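Local structure of xyloglucan-specific endo-beta-1,4-glucanase BoGH9A (Bacteroides ovatus, 6DHT) at residues A[109-114]-A[556-561]; A[115-120]-A[508-513]. The protein cleaves the beta-1,4-linked glucan backbone of xyloglucan from within, releasing xyloglucan oligosaccharides in xyloglucan degradation. All blocks are in the same frame, centred on the assembly; numbering follows the deposited sequence. Where two conformers were deposited one is given.

Interaction 1: A[109-114]-A[556-561]; sequences DAALKS and ALVALA. With EDO (1,2-ethanediol), chain G.
The methyl of Ala111 is a small knob that enters the hollow between Leu557 and Val558. Ala111 CB lies 3.5 Å from Leu557 CD2 and 3.7 Å from Val558 CG2, so it is gripped by two consecutive side chains. The second bump runs the other way. Val558 has CG1 anti to its backbone N (chi1 165°), which leaves CG2 to reach across to the other helix. Val558 CG2 settles against the peptide link that follows Ala111, 3.5 Å from both Ala111 C and Leu112 N. Leu112 CB adds a looser touch to Val558 CG2, at 4.2 Å. No hydrogen bond joins 109-114 to 556-561; what meets is apolar and buried. With a small residue at the crossing, the axes of the two segments approach to 8.5 Å, their directions 153° apart, nearly antiparallel. Lys113 NZ bonds backbone oxygens of Tyr128, Ile202 and Asn203, and also O1 of a 1,2-ethanediol, probably from the crystallisation liquor. The pair joins helix 105-117 to helix 551-567, the first and last helices of the catalytic domain. Helix 551-567 also packs through Ala556, Ala559 and Leu560 on helix 439-458, and through Leu557, Leu560 and Ala561 on helix 461-474.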
loop_
_atom_site.group_PDB
_atom_site.type_symbol
_atom_site.label_atom_id
_atom_site.label_comp_id
_atom_site.label_asym_id
_atom_site.label_seq_id
_atom_site.Cartn_x
_atom_site.Cartn_y
_atom_site.Cartn_z
ATOM N N ASP A 109 1.144 3.261 12.113
ATOM C CA ASP A 109 2.389 3.984 12.294
ATOM C C ASP A 109 3.562 3.186 11.763
ATOM O O ASP A 109 4.428 3.725 11.061
ATOM C CB ASP A 109 2.621 4.317 13.781
ATOM C CG ASP A 109 1.658 5.380 14.327
ATOM O OD1 ASP A 109 0.777 5.858 13.602
ATOM O OD2 ASP A 109 1.802 5.702 15.525
ATOM N N ALA A 110 3.602 1.901 12.091
ATOM C CA ALA A 110 4.697 1.050 11.591
ATOM C C ALA A 110 4.727 0.934 10.056
ATOM O O ALA A 110 5.784 0.945 9.434
ATOM C CB ALA A 110 4.627 -0.329 12.212
ATOM N N ALA A 111 3.542 0.807 9.472
ATOM C CA ALA A 111 3.405 0.724 8.026
ATOM C C ALA A 111 3.965 1.970 7.344
ATOM O O ALA A 111 4.626 1.887 6.298
ATOM C CB ALA A 111 1.967 0.499 7.659
ATOM N N LEU A 112 3.702 3.147 7.919
ATOM C CA LEU A 112 4.260 4.373 7.387
ATOM C C LEU A 112 5.756 4.475 7.647
ATOM O O LEU A 112 6.515 4.910 6.756
ATOM C CB LEU A 112 3.512 5.559 8.003
ATOM C CG LEU A 112 3.949 6.934 7.519
ATOM C CD1 LEU A 112 3.861 7.090 6.007
ATOM C CD2 LEU A 112 3.093 7.987 8.199
ATOM N N LYS A 113 6.189 4.064 8.824
ATOM C CA LYS A 113 7.592 4.143 9.196
ATOM C C LYS A 113 8.452 3.210 8.335
ATOM O O LYS A 113 9.661 3.428 8.201
ATOM C CB LYS A 113 7.730 3.822 10.683
ATOM C CG LYS A 113 9.094 3.971 11.304
ATOM C CD LYS A 113 9.683 5.360 11.183
ATOM C CE LYS A 113 10.970 5.465 12.020
ATOM N NZ LYS A 113 10.749 5.414 13.492
ATOM N N SER A 114 7.850 2.178 7.742
ATOM C CA SER A 114 8.593 1.292 6.849
ATOM C C SER A 114 9.254 2.070 5.716
ATOM O O SER A 114 10.354 1.704 5.261
ATOM C CB SER A 114 7.668 0.222 6.265
ATOM O OG SER A 114 6.798 0.736 5.260
ATOM N N ALA A 556 -0.773 0.278 0.447
ATOM C CA ALA A 556 -2.100 -0.285 0.702
ATOM C C ALA A 556 -2.340 -0.474 2.188
ATOM O O ALA A 556 -3.412 -0.184 2.713
ATOM C CB ALA A 556 -2.269 -1.604 -0.031
ATOM N N LEU A 557 -1.342 -1.016 2.874
ATOM C CA LEU A 557 -1.454 -1.184 4.328
ATOM C C LEU A 557 -1.602 0.138 5.055
ATOM O O LEU A 557 -2.443 0.264 5.939
ATOM C CB LEU A 557 -0.224 -1.927 4.839
ATOM C CG LEU A 557 -0.160 -2.199 6.335
ATOM C CD1 LEU A 557 -1.337 -3.079 6.786
ATOM C CD2 LEU A 557 1.171 -2.822 6.715
ATOM N N VAL A 558 -0.803 1.138 4.704
ATOM C CA VAL A 558 -0.973 2.466 5.312
ATOM C C VAL A 558 -2.377 2.996 5.045
ATOM O O VAL A 558 -3.040 3.527 5.947
ATOM C CB VAL A 558 0.047 3.457 4.719
ATOM C CG1 VAL A 558 -0.325 4.907 5.044
ATOM C CG2 VAL A 558 1.460 3.182 5.203
ATOM N N ALA A 559 -2.839 2.830 3.808
ATOM C CA ALA A 559 -4.182 3.305 3.435
ATOM C C ALA A 559 -5.270 2.674 4.294
ATOM O O ALA A 559 -6.103 3.402 4.861
ATOM C CB ALA A 559 -4.467 3.052 1.965
ATOM N N LEU A 560 -5.271 1.356 4.410
ATOM C CA LEU A 560 -6.375 0.688 5.122
ATOM C C LEU A 560 -6.206 0.821 6.631
ATOM O O LEU A 560 -7.159 1.135 7.335
ATOM C CB LEU A 560 -6.542 -0.793 4.724
ATOM C CG LEU A 560 -7.859 -1.370 5.251
ATOM C CD1 LEU A 560 -9.118 -0.580 4.802
ATOM C CD2 LEU A 560 -7.954 -2.822 4.847
ATOM N N ALA A 561 -5.012 0.579 7.153
ATOM C CA ALA A 561 -4.840 0.642 8.604
ATOM C C ALA A 561 -5.127 2.043 9.159
ATOM O O ALA A 561 -5.725 2.180 10.228
ATOM C CB ALA A 561 -3.467 0.218 8.990
HETATM C C1 EDO G . 7.540 4.307 15.469
HETATM O O1 EDO G . 8.843 3.738 15.246
HETATM C C2 EDO G . 6.608 3.916 14.325
HETATM O O2 EDO G . 6.419 2.486 14.272
#

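Interaction 2: A[115-120]-A[508-513]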
loop_
_atom_site.group_PDB
_atom_site.type_symbol
_atom_site.label_atom_id
_atom_site.label_comp_id
_atom_site.label_asym_id
_atom_site.label_seq_id
_atom_site.Cartn_x
_atom_site.Cartn_y
_atom_site.Cartn_z
ATOM N N PHE A 115 8.599 3.131 5.247
ATOM C CA PHE A 115 9.124 3.942 4.165
ATOM C C PHE A 115 10.427 4.639 4.576
ATOM O O PHE A 115 11.363 4.761 3.767
ATOM C CB PHE A 115 8.085 4.962 3.705
ATOM C CG PHE A 115 6.933 4.337 2.968
ATOM C CD1 PHE A 115 5.843 3.815 3.649
ATOM C CD2 PHE A 115 6.957 4.254 1.573
ATOM C CE1 PHE A 115 4.805 3.192 2.948
ATOM C CE2 PHE A 115 5.920 3.651 0.887
ATOM C CZ PHE A 115 4.856 3.109 1.581
ATOM N N TYR A 116 10.489 5.086 5.830
ATOM C CA TYR A 116 11.710 5.664 6.371
ATOM C C TYR A 116 12.882 4.674 6.264
ATOM O O TYR A 116 13.965 5.026 5.808
ATOM C CB TYR A 116 11.497 6.163 7.808
ATOM C CG TYR A 116 12.806 6.401 8.532
ATOM C CD1 TYR A 116 13.537 7.568 8.340
ATOM C CD2 TYR A 116 13.310 5.449 9.402
ATOM C CE1 TYR A 116 14.745 7.762 8.991
ATOM C CE2 TYR A 116 14.510 5.645 10.061
ATOM C CZ TYR A 116 15.216 6.810 9.854
ATOM O OH TYR A 116 16.422 7.024 10.497
ATOM N N TYR A 117 12.645 3.410 6.631
ATOM C CA TYR A 117 13.682 2.404 6.519
ATOM C C TYR A 117 14.116 2.172 5.058
ATOM O O TYR A 117 15.261 1.788 4.795
ATOM C CB TYR A 117 13.228 1.097 7.154
ATOM C CG TYR A 117 13.146 1.160 8.656
ATOM C CD1 TYR A 117 14.305 1.171 9.434
ATOM C CD2 TYR A 117 11.920 1.170 9.309
ATOM C CE1 TYR A 117 14.240 1.194 10.804
ATOM C CE2 TYR A 117 11.853 1.218 10.676
ATOM C CZ TYR A 117 13.026 1.224 11.419
ATOM O OH TYR A 117 12.924 1.248 12.799
ATOM N N GLN A 118 13.221 2.397 4.103
ATOM C CA GLN A 118 13.549 2.238 2.691
ATOM C C GLN A 118 14.324 3.419 2.072
ATOM O O GLN A 118 14.655 3.407 0.871
ATOM C CB GLN A 118 12.285 2.015 1.862
ATOM C CG GLN A 118 11.498 0.740 2.154
ATOM C CD GLN A 118 12.204 -0.520 1.704
ATOM O OE1 GLN A 118 12.807 -1.225 2.513
ATOM N NE2 GLN A 118 12.087 -0.839 0.422
ATOM N N ARG A 119 14.578 4.467 2.851
ATOM C CA ARG A 119 15.165 5.674 2.274
ATOM C C ARG A 119 16.598 5.449 1.851
ATOM O O ARG A 119 17.371 4.813 2.560
ATOM C CB ARG A 119 15.188 6.807 3.292
ATOM C CG ARG A 119 13.826 7.452 3.566
ATOM C CD ARG A 119 14.016 8.676 4.412
ATOM N NE ARG A 119 12.751 9.193 4.938
ATOM C CZ ARG A 119 12.671 10.250 5.738
ATOM N NH1 ARG A 119 13.784 10.900 6.063
ATOM N NH2 ARG A 119 11.490 10.661 6.198
ATOM N N THR A 120 16.925 6.030 0.701
ATOM C CA THR A 120 18.287 6.044 0.154
ATOM C C THR A 120 18.947 7.383 0.447
ATOM O O THR A 120 18.290 8.350 0.817
ATOM C CB THR A 120 18.268 5.870 -1.366
ATOM O OG1 THR A 120 17.733 7.034 -2.013
ATOM C CG2 THR A 120 17.478 4.616 -1.741
ATOM N N ASP A 508 15.864 -10.059 13.889
ATOM C CA ASP A 508 14.497 -9.650 13.610
ATOM C C ASP A 508 14.463 -8.800 12.343
ATOM O O ASP A 508 15.328 -7.950 12.117
ATOM C CB ASP A 508 13.930 -8.858 14.777
ATOM C CG ASP A 508 13.595 -9.727 15.956
ATOM O OD1 ASP A 508 13.432 -10.957 15.777
ATOM O OD2 ASP A 508 13.493 -9.163 17.058
ATOM N N PRO A 509 13.448 -9.032 11.493
ATOM C CA PRO A 509 13.330 -8.199 10.294
ATOM C C PRO A 509 12.957 -6.746 10.615
ATOM O O PRO A 509 12.429 -6.449 11.691
ATOM C CB PRO A 509 12.178 -8.857 9.538
ATOM C CG PRO A 509 11.340 -9.465 10.591
ATOM C CD PRO A 509 12.333 -9.990 11.603
ATOM N N ILE A 510 13.215 -5.848 9.668
ATOM C CA ILE A 510 12.769 -4.466 9.809
ATOM C C ILE A 510 11.241 -4.534 9.919
ATOM O O ILE A 510 10.573 -5.223 9.134
ATOM C CB ILE A 510 13.234 -3.601 8.635
ATOM C CG1 ILE A 510 14.775 -3.604 8.584
ATOM C CG2 ILE A 510 12.694 -2.156 8.790
ATOM C CD1 ILE A 510 15.384 -2.891 7.394
ATOM N N PRO A 511 10.660 -3.825 10.900
ATOM C CA PRO A 511 9.220 -3.966 11.147
ATOM C C PRO A 511 8.348 -3.113 10.213
ATOM O O PRO A 511 8.801 -2.150 9.613
ATOM C CB PRO A 511 9.059 -3.453 12.593
ATOM C CG PRO A 511 10.142 -2.441 12.730
ATOM C CD PRO A 511 11.324 -3.020 11.940
ATOM N N GLY A 512 7.085 -3.524 10.103
ATOM C CA GLY A 512 6.053 -2.744 9.432
ATOM C C GLY A 512 5.738 -3.124 8.001
ATOM O O GLY A 512 4.895 -2.460 7.389
ATOM N N PHE A 513 6.377 -4.160 7.451
ATOM C CA PHE A 513 6.173 -4.541 6.061
ATOM C C PHE A 513 5.144 -5.632 5.877
ATOM O O PHE A 513 5.238 -6.673 6.500
ATOM C CB PHE A 513 7.490 -5.026 5.449
ATOM C CG PHE A 513 8.512 -3.936 5.270
ATOM C CD1 PHE A 513 9.352 -3.573 6.296
ATOM C CD2 PHE A 513 8.637 -3.279 4.062
ATOM C CE1 PHE A 513 10.298 -2.523 6.107
ATOM C CE2 PHE A 513 9.579 -2.252 3.859
ATOM C CZ PHE A 513 10.417 -1.895 4.884
#
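Tyr117 turns its ring to Ile510 with CG beside the backbone N and opposite the carbonyl carbon (chi1 -71°). Ile510 answers with CG1 beside its own backbone N (chi1 -61°), which leaves CG2 anti to that N and sets this methyl over one face of the ring. Ile510 CG2 is 3.6 Å from the centroid of the Tyr117 ring and 23° off the normal, a CH-pi contact. Ile510 CG2 sits toward the rim on the CG side, 3.3 Å from Tyr117 CG. Tyr116 CD2 covers the opposite face, so the ring is held between the two. Pro511 CD lies farther off, 4.5 Å from Tyr117 CE2. The hydroxyl of Tyr117 is hydrogen-bonded to Ala129 O.

Gln118 makes the second half of the contact. Its amide lies by CZ and CE2 of Phe513. Gln118 OE1 is 3.4 Å from Phe513 CZ, and the amide plane stands steeply to the ring plane. Gln118 CG and Ile510 CG2 both lie at the edge of that ring, in its plane. The amide is held at both ends: OE1 pairs with His498 NE2, and NE2 with Tyr167 O. Beyond this, Ser501, a magnesium ligand, bonds Ile510 N through its OG.

Gln118 lies about 7 Å from Asp171 and about 8 Å from Glu548, side chain to side chain. These are the predicted nucleophile and proton donor. This is consistent with Gln118 lying in the second shell of the predicted active site, where loops meet a helix end of the (alpha/alpha)6 barrel of family 9 glycoside hydrolases.

The two contacts have centres 11 Å apart and share helix 105-117. Interaction 1 uses the middle of that helix, and interaction 2 uses its C-terminal end and the residues just after. Along the chain they are nested: 109-114, 115-120, 508-513, then 556-561. They also touch directly. Ser114 O lies 3.6 Å from Phe513 CZ, and Ala110 CB lies 3.9 Å from Gly512 CA. Asn554 of helix 551-567 bonds both Ala111 O and Gly512 O, tying the partners together. All four segments belong to the family 9 region. One helix thus links the buried helix packing of the catalytic domain to a loop near the predicted catalytic residues.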